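Long-range contacts in aldo-keto reductase family 1, member B4 (Aldose reductase) (Schistosoma japonicum, PDB 4HBK), which probably reduces aldehydes, sugars such as glucose among them, to the corresponding alcohols with NADPH, as aldose reductases of the aldo/keto reductase family do: residues Pro47-Gly52 and Leu286-Lys291; Val61-Lys66 and Val293-Ile298; Leu69-Arg74 and Asn301-Asp306. One frame throughout, in Å; residues are numbered along the deposited sequence.

Interaction 1 of 3, residues Pro47-Gly52 and Leu286-Lys291; sequences PVIGLG and LIVVPK
Val48, Gly50 and Gly52 join Val288 and Pro290 in the seam that closes the parallel (beta/alpha)8 barrel, where the first strand, 51-52, and the approach to it meet the last strand, 287-288, and the residues after it. Val288 is gripped from both of its polar atoms: Val288 N donates to Val48 O (2.8 Å), and Gly50 N donates to Val288 O (2.9 Å). Further along, Gly52 N reaches Pro290 O at 3.1 Å. Between these bonds Pro290 has no N-H to offer. Its ring carbon CD sits 3.4 Å from Gly50 O instead, and that oxygen also takes a CA-H...O contact from Val289 CA at 3.2 Å.

Side chains add little across the seam. With CG1 anti to the backbone N (chi1 -176°), Ile49 lays this carbon 3.8 Å from Val288 CG2. At the far end Lys291 CB touches Gly52 O (3.8 Å), while its NZ leaves the seam to hydrogen-bond Thr53 O and the OH of Tyr82, the predicted proton donor. Around the seam, the backbone of Leu51 hydrogen-bonds to His75 and Asp77 on strand 75-77, that of Ile287 to Val238 and Ala240 on strand 237-241, and helix 273-283 packs on Val48 and Val288 through Leu282, Leu278 and Leu281.

Interaction 2 of 3, residues Val61-Lys66 and Val293-Ile298; sequences VGAAVK and VTFKRI
Thr294 O is gripped by two amides, Ile298 N at 2.9 Å and, weakly, Arg297 N at 3.0 Å, and this first turn of helix 295-302 presents Phe295 and Ile298 to Ala63 and Ala64 of helix 60-71. The two helices follow the first and the last strand of the (beta/alpha)8 barrel, so they are neighbours in its outer layer although more than 220 residues separate them in sequence. No hydrogen bond crosses between the segments; the contact is apolar and small.

Ala64 is at its middle. Its methyl meets Ile298 CD1 at 3.8 Å and, on the loop before the helix, Val293 CA at 4.0 Å. Ile298 gets there by stretching out: CG1 lies anti to the carbonyl carbon (chi1 -62°) and CD1 continues the chain away from its own helix. Val293 extends CG1 towards the backbone of Val61, and it also packs on Trp54 and Glu60. The side chain of Val61 packs on Glu87 and Ile88 of helix 85-98. Nearer the surface, Phe295 leans its ring across to Ala63 and also makes a cation-pi pair with Lys67, one turn further on in the same helix 60-71. The CE1-CZ bond of the ring does the touching: Ala63 CB is 4.1 Å from both Phe295 CE1 and Phe295 CZ, and Ala63 O lies 4.0 Å from Phe295 CE1, oblique to the ring.

Interaction 3 of 3, residues Leu69-Arg74 and Asn301-Asp306; sequences LEIGYR and NFQVFD
Phe302 sets one side of its ring against Ile71, Gly72 and Tyr73, which follow one another along its rim, and the apolar contacts centre on it. With CG anti to the backbone N (chi1 -168°), the ring is carried out to the end of the opposing helix. Its CD2 meets Ile71 CG2 at 3.7 Å. At the other ortho carbon, Phe302 CD1 stands 3.8 Å above the plane of the Tyr73 ring, over its centre. The two ring planes are inclined by 34°. The far corner, Phe302 CZ, comes to 3.5 Å from Gly72 C, against the bare backbone there. Tyr73 also slants across Asn301, its OH lying 3.4 Å from Asn301 CB.

All this happens where helices 60-71 and 295-302 of the (beta/alpha)8 barrel both end, away from the predicted catalytic tyrosine and its lysine. Gly72, at positive phi (137°), breaks the first helix and turns the chain towards strand 75-77. Past the second helix, the chain bends through an inverse gamma turn at Gln303.

Polar links across the contact run through water. One water donates to Ile71 O and accepts from Gln303 NE2, which also bonds Glu299 O. Another donates to Tyr73 OH at 3.0 Å and accepts from Asn301 ND2 at 3.0 Å; the same hydroxyl bonds Ile298 O, so the phenol is held from two directions. Within 69-74, Arg74 NH1 staples the turn by donating to both Leu69 O, on a lone pair at 2.9 Å, and Tyr73 O.

How the interactions relate
Interaction 1 is the buried one, made almost wholly of backbone hydrogen bonds inside the barrel wall. Interactions 2 and 3 lie farther out and are only partly buried; both join helix 60-71 to helix 295-302, the first near the start of each helix and the second at their ends. Neither of these has a direct hydrogen bond between its own segments: interaction 2 relies on alanine methyls against aliphatic side chains and one phenylalanine ring, interaction 3 on aromatic rings and bridging waters. Side chains tie wall to helices. Leu51 CD2 packs on Ala64 O, Ile49 CD1 on Asn301 O, and Tyr73 CD2 on the backbone of Gly50 and Leu51, while Ile298 CG2 packs on Ile71 CD1 between interactions 2 and 3.

Interaction 1 of 3, residues Pro47-Gly52 and Leu286-Lys291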
ATOM      1  N   PRO A  47      -6.581   0.278  10.156  1.00  9.16           N
ATOM      2  CA  PRO A  47      -6.235  -1.059  10.657  1.00  8.33           C
ATOM      3  C   PRO A  47      -4.817  -1.460  10.275  1.00  8.35           C
ATOM      4  O   PRO A  47      -4.407  -1.243   9.135  1.00  8.61           O
ATOM      5  CB  PRO A  47      -7.250  -1.960   9.955  1.00 11.26           C
ATOM      6  CG  PRO A  47      -8.433  -1.055   9.703  1.00  9.28           C
ATOM      7  CD  PRO A  47      -7.788   0.245   9.314  1.00  8.10           C
ATOM      8  N   VAL A  48      -4.070  -2.036  11.213  1.00  8.20           N
ATOM      9  CA  VAL A  48      -2.640  -2.255  10.992  1.00  8.56           C
ATOM     10  C   VAL A  48      -2.326  -3.433  10.069  1.00  9.73           C
ATOM     11  O   VAL A  48      -1.166  -3.644   9.694  1.00  9.06           O
ATOM     12  CB  VAL A  48      -1.863  -2.409  12.319  1.00 10.19           C
ATOM     13  CG1 VAL A  48      -1.852  -1.082  13.088  1.00 12.68           C
ATOM     14  CG2 VAL A  48      -2.462  -3.510  13.163  1.00  9.61           C
ATOM     15  N   ILE A  49      -3.344  -4.216   9.722  1.00  7.49           N
ATOM     16  CA  ILE A  49      -3.179  -5.231   8.681  1.00  9.68           C
ATOM     17  C   ILE A  49      -4.326  -5.143   7.680  1.00  9.71           C
ATOM     18  O   ILE A  49      -5.472  -4.900   8.059  1.00  9.41           O
ATOM     19  CB  ILE A  49      -3.051  -6.687   9.235  1.00  7.74           C
ATOM     20  CG1 ILE A  49      -2.781  -7.671   8.083  1.00  6.59           C
ATOM     21  CG2 ILE A  49      -4.301  -7.091  10.005  1.00  8.26           C
ATOM     22  CD1 ILE A  49      -2.455  -9.109   8.552  1.00  9.92           C
ATOM     23  N   GLY A  50      -3.998  -5.309   6.402  1.00  8.25           N
ATOM     24  CA  GLY A  50      -4.993  -5.313   5.352  1.00  9.34           C
ATOM     25  C   GLY A  50      -4.644  -6.359   4.318  1.00  9.81           C
ATOM     26  O   GLY A  50      -3.492  -6.800   4.245  1.00 10.14           O
ATOM     27  N   LEU A  51      -5.629  -6.776   3.526  1.00  8.13           N
ATOM     28  CA  LEU A  51      -5.361  -7.695   2.427  1.00  8.58           C
ATOM     29  C   LEU A  51      -4.781  -6.938   1.244  1.00  9.81           C
ATOM     30  O   LEU A  51      -5.398  -5.994   0.749  1.00 10.64           O
ATOM     31  CB  LEU A  51      -6.639  -8.411   1.980  1.00 10.93           C
ATOM     32  CG  LEU A  51      -6.456  -9.334   0.769  1.00  7.28           C
ATOM     33  CD1 LEU A  51      -5.719 -10.595   1.195  1.00 10.47           C
ATOM     34  CD2 LEU A  51      -7.787  -9.692   0.121  1.00  7.88           C
ATOM     35  N   GLY A  52      -3.595  -7.342   0.803  1.00  7.97           N
ATOM     36  CA  GLY A  52      -3.008  -6.774  -0.394  1.00 11.18           C
ATOM     37  C   GLY A  52      -3.544  -7.512  -1.605  1.00 15.07           C
ATOM     38  O   GLY A  52      -3.663  -8.740  -1.585  1.00 14.88           O
ATOM     39  N   LEU A 286       4.212  -0.037  11.780  1.00 12.89           N
ATOM     40  CA  LEU A 286       3.817  -0.030  10.370  1.00 12.21           C
ATOM     41  C   LEU A 286       2.469  -0.712  10.190  1.00  9.39           C
ATOM     42  O   LEU A 286       2.082  -1.561  10.995  1.00 10.76           O
ATOM     43  CB  LEU A 286       4.860  -0.769   9.524  1.00  6.98           C
ATOM     44  CG  LEU A 286       6.283  -0.223   9.684  1.00 10.62           C
ATOM     45  CD1 LEU A 286       7.310  -1.131   9.031  1.00  7.46           C
ATOM     46  CD2 LEU A 286       6.383   1.193   9.105  1.00  8.52           C
ATOM     47  N   ILE A 287       1.752  -0.316   9.144  1.00  9.48           N
ATOM     48  CA  ILE A 287       0.619  -1.082   8.643  1.00  8.85           C
ATOM     49  C   ILE A 287       1.213  -2.124   7.712  1.00  8.18           C
ATOM     50  O   ILE A 287       2.265  -1.889   7.131  1.00  9.40           O
ATOM     51  CB  ILE A 287      -0.340  -0.186   7.838  1.00 10.30           C
ATOM     52  CG1 ILE A 287      -0.977   0.882   8.749  1.00  9.92           C
ATOM     53  CG2 ILE A 287      -1.403  -1.014   7.158  1.00  6.76           C
ATOM     54  CD1 ILE A 287      -0.390   2.270   8.571  1.00  8.31           C
ATOM     55  N   VAL A 288       0.581  -3.285   7.575  1.00  7.09           N
ATOM     56  CA  VAL A 288       1.069  -4.261   6.604  1.00 10.01           C
ATOM     57  C   VAL A 288      -0.053  -4.728   5.687  1.00  8.54           C
ATOM     58  O   VAL A 288      -1.185  -4.932   6.138  1.00 10.96           O
ATOM     59  CB  VAL A 288       1.762  -5.479   7.287  1.00 10.27           C
ATOM     60  CG1 VAL A 288       2.962  -5.009   8.120  1.00 11.12           C
ATOM     61  CG2 VAL A 288       0.767  -6.266   8.143  1.00  8.21           C
ATOM     62  N   VAL A 289       0.265  -4.909   4.409  1.00  7.52           N
ATOM     63  CA  VAL A 289      -0.719  -5.358   3.432  1.00  6.30           C
ATOM     64  C   VAL A 289      -0.171  -6.542   2.620  1.00 10.37           C
ATOM     65  O   VAL A 289       0.032  -6.440   1.411  1.00  9.51           O
ATOM     66  CB  VAL A 289      -1.191  -4.188   2.508  1.00  9.04           C
ATOM     67  CG1 VAL A 289      -1.971  -3.143   3.319  1.00  5.73           C
ATOM     68  CG2 VAL A 289      -0.008  -3.522   1.827  1.00  7.76           C
ATOM     69  N   PRO A 290       0.053  -7.688   3.293  1.00 10.26           N
ATOM     70  CA  PRO A 290       0.565  -8.882   2.613  1.00 12.15           C
ATOM     71  C   PRO A 290      -0.406  -9.343   1.529  1.00 12.96           C
ATOM     72  O   PRO A 290      -1.602  -9.469   1.801  1.00 12.11           O
ATOM     73  CB  PRO A 290       0.633  -9.923   3.737  1.00  7.28           C
ATOM     74  CG  PRO A 290      -0.373  -9.470   4.729  1.00  9.18           C
ATOM     75  CD  PRO A 290      -0.276  -7.961   4.701  1.00  7.38           C
ATOM     76  N   LYS A 291       0.110  -9.573   0.325  1.00 12.74           N
ATOM     77  CA  LYS A 291      -0.690 -10.044  -0.803  1.00 16.20           C
ATOM     78  C   LYS A 291      -0.853 -11.565  -0.766  1.00 16.94           C
ATOM     79  O   LYS A 291       0.113 -12.299  -0.581  1.00 15.39           O
ATOM     80  CB  LYS A 291      -0.007  -9.665  -2.120  1.00 16.48           C
ATOM     81  CG  LYS A 291       0.292  -8.188  -2.266  1.00 25.02           C
ATOM     82  CD  LYS A 291       1.077  -7.879  -3.549  1.00 30.86           C
ATOM     83  CE  LYS A 291       1.318  -6.372  -3.715  1.00 31.17           C
ATOM     84  NZ  LYS A 291       0.336  -5.748  -4.635  1.00 27.60           N
TER

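Interaction 2 of 3, residues Val61-Lys66 and Val293-Ile298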
ATOM      1  N   VAL A  61      -8.970 -13.116  -6.799  1.00 14.53           N
ATOM      2  CA  VAL A  61      -9.091 -11.961  -5.916  1.00 14.70           C
ATOM      3  C   VAL A  61     -10.453 -11.882  -5.219  1.00 12.10           C
ATOM      4  O   VAL A  61     -10.534 -11.570  -4.026  1.00 10.24           O
ATOM      5  CB  VAL A  61      -8.756 -10.613  -6.610  1.00 14.33           C
ATOM      6  CG1 VAL A  61      -9.875 -10.186  -7.552  1.00 14.97           C
ATOM      7  CG2 VAL A  61      -8.532  -9.538  -5.562  1.00 13.91           C
ATOM      8  N   GLY A  62     -11.519 -12.179  -5.955  1.00 12.33           N
ATOM      9  CA  GLY A  62     -12.854 -12.140  -5.388  1.00 10.69           C
ATOM     10  C   GLY A  62     -12.958 -13.078  -4.201  1.00 14.53           C
ATOM     11  O   GLY A  62     -13.477 -12.724  -3.131  1.00 11.48           O
ATOM     12  N   ALA A  63     -12.439 -14.286  -4.384  1.00 11.77           N
ATOM     13  CA  ALA A  63     -12.487 -15.293  -3.331  1.00 15.06           C
ATOM     14  C   ALA A  63     -11.589 -14.909  -2.156  1.00 13.02           C
ATOM     15  O   ALA A  63     -11.930 -15.161  -0.992  1.00 10.59           O
ATOM     16  CB  ALA A  63     -12.100 -16.656  -3.885  1.00 10.82           C
ATOM     17  N   ALA A  64     -10.441 -14.304  -2.466  1.00 10.90           N
ATOM     18  CA  ALA A  64      -9.531 -13.804  -1.436  1.00 10.61           C
ATOM     19  C   ALA A  64     -10.206 -12.734  -0.571  1.00 10.45           C
ATOM     20  O   ALA A  64     -10.064 -12.742   0.653  1.00 10.43           O
ATOM     21  CB  ALA A  64      -8.256 -13.265  -2.061  1.00 11.33           C
ATOM     22  N   VAL A  65     -10.946 -11.821  -1.199  1.00  8.78           N
ATOM     23  CA  VAL A  65     -11.610 -10.752  -0.454  1.00  9.84           C
ATOM     24  C   VAL A  65     -12.598 -11.337   0.570  1.00 10.68           C
ATOM     25  O   VAL A  65     -12.533 -11.036   1.764  1.00  7.41           O
ATOM     26  CB  VAL A  65     -12.297  -9.737  -1.399  1.00  9.33           C
ATOM     27  CG1 VAL A  65     -13.301  -8.878  -0.647  1.00 10.49           C
ATOM     28  CG2 VAL A  65     -11.248  -8.867  -2.092  1.00  8.07           C
ATOM     29  N   LYS A  66     -13.488 -12.192   0.090  1.00 12.18           N
ATOM     30  CA  LYS A  66     -14.431 -12.909   0.946  1.00 13.85           C
ATOM     31  C   LYS A  66     -13.734 -13.699   2.065  1.00 10.56           C
ATOM     32  O   LYS A  66     -14.156 -13.644   3.214  1.00  9.47           O
ATOM     33  CB  LYS A  66     -15.277 -13.853   0.088  1.00 12.49           C
ATOM     34  CG  LYS A  66     -16.396 -14.584   0.815  1.00 17.80           C
ATOM     35  CD  LYS A  66     -17.131 -15.473  -0.186  1.00 25.65           C
ATOM     36  CE  LYS A  66     -18.442 -15.995   0.358  1.00 26.20           C
ATOM     37  NZ  LYS A  66     -18.207 -16.992   1.422  1.00 28.69           N
ATOM     38  N   VAL A 293      -3.697 -14.871  -2.481  1.00 15.80           N
ATOM     39  CA  VAL A 293      -4.969 -15.403  -2.931  1.00 19.90           C
ATOM     40  C   VAL A 293      -5.121 -16.842  -2.450  1.00 16.55           C
ATOM     41  O   VAL A 293      -6.113 -17.491  -2.756  1.00 16.08           O
ATOM     42  CB  VAL A 293      -5.134 -15.337  -4.464  1.00 23.58           C
ATOM     43  CG1 VAL A 293      -5.304 -13.880  -4.927  1.00 19.30           C
ATOM     44  CG2 VAL A 293      -3.955 -16.035  -5.169  1.00 20.01           C
ATOM     45  N   THR A 294      -4.140 -17.328  -1.689  1.00 15.25           N
ATOM     46  CA  THR A 294      -4.207 -18.668  -1.095  1.00 15.47           C
ATOM     47  C   THR A 294      -4.866 -18.614   0.286  1.00 15.68           C
ATOM     48  O   THR A 294      -4.342 -17.975   1.197  1.00 14.76           O
ATOM     49  CB  THR A 294      -2.810 -19.278  -0.932  1.00 20.27           C
ATOM     50  OG1 THR A 294      -2.074 -19.139  -2.153  1.00 21.65           O
ATOM     51  CG2 THR A 294      -2.912 -20.753  -0.584  1.00 20.43           C
ATOM     52  N   PHE A 295      -6.006 -19.291   0.439  1.00 16.45           N
ATOM     53  CA  PHE A 295      -6.764 -19.282   1.699  1.00 15.22           C
ATOM     54  C   PHE A 295      -5.903 -19.504   2.950  1.00 16.83           C
ATOM     55  O   PHE A 295      -5.986 -18.738   3.906  1.00 14.98           O
ATOM     56  CB  PHE A 295      -7.894 -20.321   1.674  1.00 14.41           C
ATOM     57  CG  PHE A 295      -8.958 -20.055   0.633  1.00 15.14           C
ATOM     58  CD1 PHE A 295      -8.995 -18.854  -0.062  1.00 13.57           C
ATOM     59  CD2 PHE A 295      -9.928 -21.011   0.362  1.00 12.27           C
ATOM     60  CE1 PHE A 295      -9.975 -18.617  -1.017  1.00 13.44           C
ATOM     61  CE2 PHE A 295     -10.912 -20.777  -0.583  1.00 12.37           C
ATOM     62  CZ  PHE A 295     -10.939 -19.581  -1.272  1.00 13.41           C
ATOM     63  N   LYS A 296      -5.090 -20.559   2.954  1.00 17.94           N
ATOM     64  CA  LYS A 296      -4.279 -20.874   4.132  1.00 17.48           C
ATOM     65  C   LYS A 296      -3.297 -19.755   4.483  1.00 15.51           C
ATOM     66  O   LYS A 296      -3.029 -19.518   5.655  1.00 13.67           O
ATOM     67  CB  LYS A 296      -3.522 -22.184   3.942  1.00 19.57           C
ATOM     68  CG  LYS A 296      -4.426 -23.393   3.704  1.00 34.62           C
ATOM     69  CD  LYS A 296      -4.762 -24.124   4.997  1.00 40.83           C
ATOM     70  CE  LYS A 296      -4.468 -25.628   4.873  1.00 41.38           C
ATOM     71  NZ  LYS A 296      -4.682 -26.361   6.164  1.00 47.18           N
ATOM     72  N   ARG A 297      -2.757 -19.083   3.469  1.00 14.65           N
ATOM     73  CA  ARG A 297      -1.818 -17.985   3.696  1.00 17.29           C
ATOM     74  C   ARG A 297      -2.557 -16.758   4.208  1.00 15.55           C
ATOM     75  O   ARG A 297      -2.102 -16.084   5.129  1.00 16.20           O
ATOM     76  CB  ARG A 297      -1.055 -17.627   2.424  1.00 21.18           C
ATOM     77  CG  ARG A 297      -0.242 -18.768   1.846  1.00 24.75           C
ATOM     78  CD  ARG A 297       0.203 -19.727   2.935  1.00 36.29           C
ATOM     79  NE  ARG A 297       1.650 -19.729   3.121  1.00 50.20           N
ATOM     80  CZ  ARG A 297       2.515 -20.233   2.247  1.00 59.39           C
ATOM     81  NH1 ARG A 297       2.077 -20.768   1.108  1.00 57.99           N
ATOM     82  NH2 ARG A 297       3.821 -20.195   2.504  1.00 51.64           N
ATOM     83  N   ILE A 298      -3.702 -16.468   3.608  1.00 13.03           N
ATOM     84  CA  ILE A 298      -4.508 -15.356   4.076  1.00 16.02           C
ATOM     85  C   ILE A 298      -4.784 -15.527   5.560  1.00 15.88           C
ATOM     86  O   ILE A 298      -4.653 -14.580   6.328  1.00 14.83           O
ATOM     87  CB  ILE A 298      -5.815 -15.236   3.299  1.00 14.79           C
ATOM     88  CG1 ILE A 298      -5.496 -14.957   1.826  1.00 16.01           C
ATOM     89  CG2 ILE A 298      -6.664 -14.123   3.882  1.00 11.41           C
ATOM     90  CD1 ILE A 298      -6.673 -15.089   0.887  1.00 15.18           C
TER

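Interaction 3 of 3, residues Leu69-Arg74 and Asn301-Asp306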
ATOM      1  N   LEU A  69     -12.233 -11.350   4.722  1.00  9.94           N
ATOM      2  CA  LEU A  69     -13.221 -10.690   5.574  1.00  9.38           C
ATOM      3  C   LEU A  69     -13.814 -11.682   6.578  1.00 13.05           C
ATOM      4  O   LEU A  69     -14.072 -11.320   7.720  1.00  9.91           O
ATOM      5  CB  LEU A  69     -14.325 -10.005   4.752  1.00 10.28           C
ATOM      6  CG  LEU A  69     -13.962  -8.813   3.853  1.00 16.12           C
ATOM      7  CD1 LEU A  69     -15.168  -8.349   3.020  1.00 11.76           C
ATOM      8  CD2 LEU A  69     -13.423  -7.659   4.658  1.00 13.57           C
ATOM      9  N   GLU A  70     -14.003 -12.934   6.156  1.00 10.88           N
ATOM     10  CA  GLU A  70     -14.463 -13.991   7.067  1.00 15.26           C
ATOM     11  C   GLU A  70     -13.466 -14.255   8.189  1.00 12.94           C
ATOM     12  O   GLU A  70     -13.848 -14.470   9.336  1.00 13.41           O
ATOM     13  CB  GLU A  70     -14.749 -15.296   6.307  1.00  8.93           C
ATOM     14  CG  GLU A  70     -16.014 -15.219   5.482  1.00 13.65           C
ATOM     15  CD  GLU A  70     -16.171 -16.335   4.455  1.00 20.70           C
ATOM     16  OE1 GLU A  70     -15.214 -17.113   4.203  1.00 16.08           O
ATOM     17  OE2 GLU A  70     -17.284 -16.425   3.895  1.00 20.97           O
ATOM     18  N   ILE A  71     -12.188 -14.256   7.836  1.00 11.62           N
ATOM     19  CA  ILE A  71     -11.116 -14.451   8.796  1.00 10.87           C
ATOM     20  C   ILE A  71     -11.044 -13.304   9.827  1.00 13.91           C
ATOM     21  O   ILE A  71     -10.712 -13.518  10.982  1.00 15.06           O
ATOM     22  CB  ILE A  71      -9.768 -14.647   8.045  1.00 10.81           C
ATOM     23  CG1 ILE A  71      -9.708 -16.068   7.476  1.00 16.23           C
ATOM     24  CG2 ILE A  71      -8.564 -14.375   8.957  1.00 10.20           C
ATOM     25  CD1 ILE A  71      -8.699 -16.241   6.361  1.00 19.22           C
ATOM     26  N   GLY A  72     -11.365 -12.086   9.409  1.00 13.20           N
ATOM     27  CA  GLY A  72     -11.327 -10.964  10.325  1.00 12.23           C
ATOM     28  C   GLY A  72     -10.707  -9.688   9.769  1.00 11.03           C
ATOM     29  O   GLY A  72     -10.837  -8.642  10.379  1.00 13.09           O
ATOM     30  N   TYR A  73     -10.029  -9.760   8.627  1.00 11.26           N
ATOM     31  CA  TYR A  73      -9.479  -8.559   7.998  1.00 10.55           C
ATOM     32  C   TYR A  73     -10.565  -7.484   7.848  1.00 11.68           C
ATOM     33  O   TYR A  73     -11.700  -7.797   7.470  1.00  9.32           O
ATOM     34  CB  TYR A  73      -8.957  -8.872   6.596  1.00  9.89           C
ATOM     35  CG  TYR A  73      -7.693  -9.710   6.482  1.00 11.99           C
ATOM     36  CD1 TYR A  73      -7.721 -11.089   6.685  1.00  9.36           C
ATOM     37  CD2 TYR A  73      -6.482  -9.126   6.089  1.00  9.68           C
ATOM     38  CE1 TYR A  73      -6.572 -11.854   6.551  1.00  9.55           C
ATOM     39  CE2 TYR A  73      -5.325  -9.885   5.942  1.00 10.61           C
ATOM     40  CZ  TYR A  73      -5.385 -11.253   6.173  1.00 11.57           C
ATOM     41  OH  TYR A  73      -4.251 -12.015   6.032  1.00 11.28           O
ATOM     42  N   ARG A  74     -10.209  -6.222   8.097  1.00 10.39           N
ATOM     43  CA  ARG A  74     -11.155  -5.109   7.973  1.00 10.89           C
ATOM     44  C   ARG A  74     -10.549  -3.971   7.135  1.00 11.91           C
ATOM     45  O   ARG A  74     -10.919  -2.803   7.261  1.00 11.60           O
ATOM     46  CB  ARG A  74     -11.587  -4.608   9.361  1.00 13.58           C
ATOM     47  CG  ARG A  74     -12.431  -5.619  10.172  1.00 10.77           C
ATOM     48  CD  ARG A  74     -13.764  -5.897   9.475  1.00 12.70           C
ATOM     49  NE  ARG A  74     -14.603  -6.868  10.184  1.00 12.54           N
ATOM     50  CZ  ARG A  74     -14.645  -8.172   9.913  1.00 15.12           C
ATOM     51  NH1 ARG A  74     -13.880  -8.691   8.954  1.00 11.16           N
ATOM     52  NH2 ARG A  74     -15.448  -8.964  10.606  1.00 12.15           N
ATOM     53  N   ASN A 301      -1.428 -15.220   7.774  1.00 15.31           N
ATOM     54  CA  ASN A 301      -0.950 -13.835   7.870  1.00 14.19           C
ATOM     55  C   ASN A 301      -1.673 -13.028   8.948  1.00 15.20           C
ATOM     56  O   ASN A 301      -1.136 -12.047   9.470  1.00 15.17           O
ATOM     57  CB  ASN A 301      -1.072 -13.112   6.524  1.00 12.47           C
ATOM     58  CG  ASN A 301      -0.091 -13.634   5.482  1.00 14.76           C
ATOM     59  OD1 ASN A 301       0.866 -14.323   5.817  1.00 13.09           O
ATOM     60  ND2 ASN A 301      -0.321 -13.293   4.215  1.00 10.07           N
ATOM     61  N   PHE A 302      -2.892 -13.440   9.286  1.00 12.45           N
ATOM     62  CA  PHE A 302      -3.710 -12.661  10.210  1.00 13.07           C
ATOM     63  C   PHE A 302      -3.430 -13.013  11.675  1.00 15.95           C
ATOM     64  O   PHE A 302      -3.786 -12.254  12.571  1.00 14.99           O
ATOM     65  CB  PHE A 302      -5.197 -12.855   9.881  1.00 12.84           C
ATOM     66  CG  PHE A 302      -6.123 -11.876  10.573  1.00 11.77           C
ATOM     67  CD1 PHE A 302      -6.197 -10.551  10.155  1.00 12.53           C
ATOM     68  CD2 PHE A 302      -6.949 -12.292  11.609  1.00 12.28           C
ATOM     69  CE1 PHE A 302      -7.054  -9.647  10.786  1.00 13.62           C
ATOM     70  CE2 PHE A 302      -7.817 -11.406  12.236  1.00 13.72           C
ATOM     71  CZ  PHE A 302      -7.870 -10.082  11.831  1.00 13.13           C
ATOM     72  N   GLN A 303      -2.794 -14.156  11.930  1.00 14.33           N
ATOM     73  CA  GLN A 303      -2.574 -14.578  13.313  1.00 14.61           C
ATOM     74  C   GLN A 303      -1.258 -14.022  13.847  1.00 14.84           C
ATOM     75  O   GLN A 303      -0.327 -14.774  14.133  1.00 13.40           O
ATOM     76  CB  GLN A 303      -2.577 -16.107  13.437  1.00 16.12           C
ATOM     77  CG  GLN A 303      -3.574 -16.837  12.535  1.00 17.96           C
ATOM     78  CD  GLN A 303      -5.016 -16.409  12.761  1.00 22.93           C
ATOM     79  OE1 GLN A 303      -5.429 -16.129  13.889  1.00 27.05           O
ATOM     80  NE2 GLN A 303      -5.790 -16.347  11.683  1.00 21.10           N
ATOM     81  N   VAL A 304      -1.182 -12.703  13.982  1.00 14.32           N
ATOM     82  CA  VAL A 304       0.064 -12.055  14.366  1.00 13.87           C
ATOM     83  C   VAL A 304      -0.102 -11.129  15.569  1.00 15.13           C
ATOM     84  O   VAL A 304       0.717 -10.234  15.782  1.00 12.51           O
ATOM     85  CB  VAL A 304       0.627 -11.220  13.197  1.00 12.79           C
ATOM     86  CG1 VAL A 304       1.109 -12.118  12.078  1.00 11.71           C
ATOM     87  CG2 VAL A 304      -0.431 -10.250  12.683  1.00 12.35           C
ATOM     88  N   PHE A 305      -1.160 -11.333  16.349  1.00 16.19           N
ATOM     89  CA  PHE A 305      -1.482 -10.409  17.437  1.00 18.05           C
ATOM     90  C   PHE A 305      -1.457 -11.051  18.815  1.00 21.99           C
ATOM     91  O   PHE A 305      -2.038 -10.503  19.756  1.00 23.55           O
ATOM     92  CB  PHE A 305      -2.854  -9.756  17.209  1.00 16.01           C
ATOM     93  CG  PHE A 305      -2.924  -8.924  15.966  1.00 21.91           C
ATOM     94  CD1 PHE A 305      -2.261  -7.710  15.892  1.00 18.16           C
ATOM     95  CD2 PHE A 305      -3.650  -9.358  14.866  1.00 18.45           C
ATOM     96  CE1 PHE A 305      -2.322  -6.942  14.746  1.00 20.66           C
ATOM     97  CE2 PHE A 305      -3.712  -8.602  13.717  1.00 17.66           C
ATOM     98  CZ  PHE A 305      -3.045  -7.390  13.653  1.00 19.00           C
ATOM     99  N   ASP A 306      -0.791 -12.198  18.947  1.00 20.53           N
ATOM    100  CA  ASP A 306      -0.771 -12.896  20.236  1.00 19.86           C
ATOM    101  C   ASP A 306       0.634 -13.262  20.707  1.00 20.90           C
ATOM    102  O   ASP A 306       0.821 -14.218  21.454  1.00 21.71           O
ATOM    103  CB  ASP A 306      -1.650 -14.139  20.181  1.00 18.45           C
ATOM    104  CG  ASP A 306      -1.164 -15.147  19.160  1.00 22.92           C
ATOM    105  OD1 ASP A 306      -0.203 -14.841  18.417  1.00 25.82           O
ATOM    106  OD2 ASP A 306      -1.751 -16.247  19.096  1.00 28.20           O
TER
HETATM  107  O   HOH W   1      -8.909 -15.603  12.319  1.00 27.07           O
HETATM  108  O   HOH W   2      -2.773 -11.848   3.413  1.00 13.74           O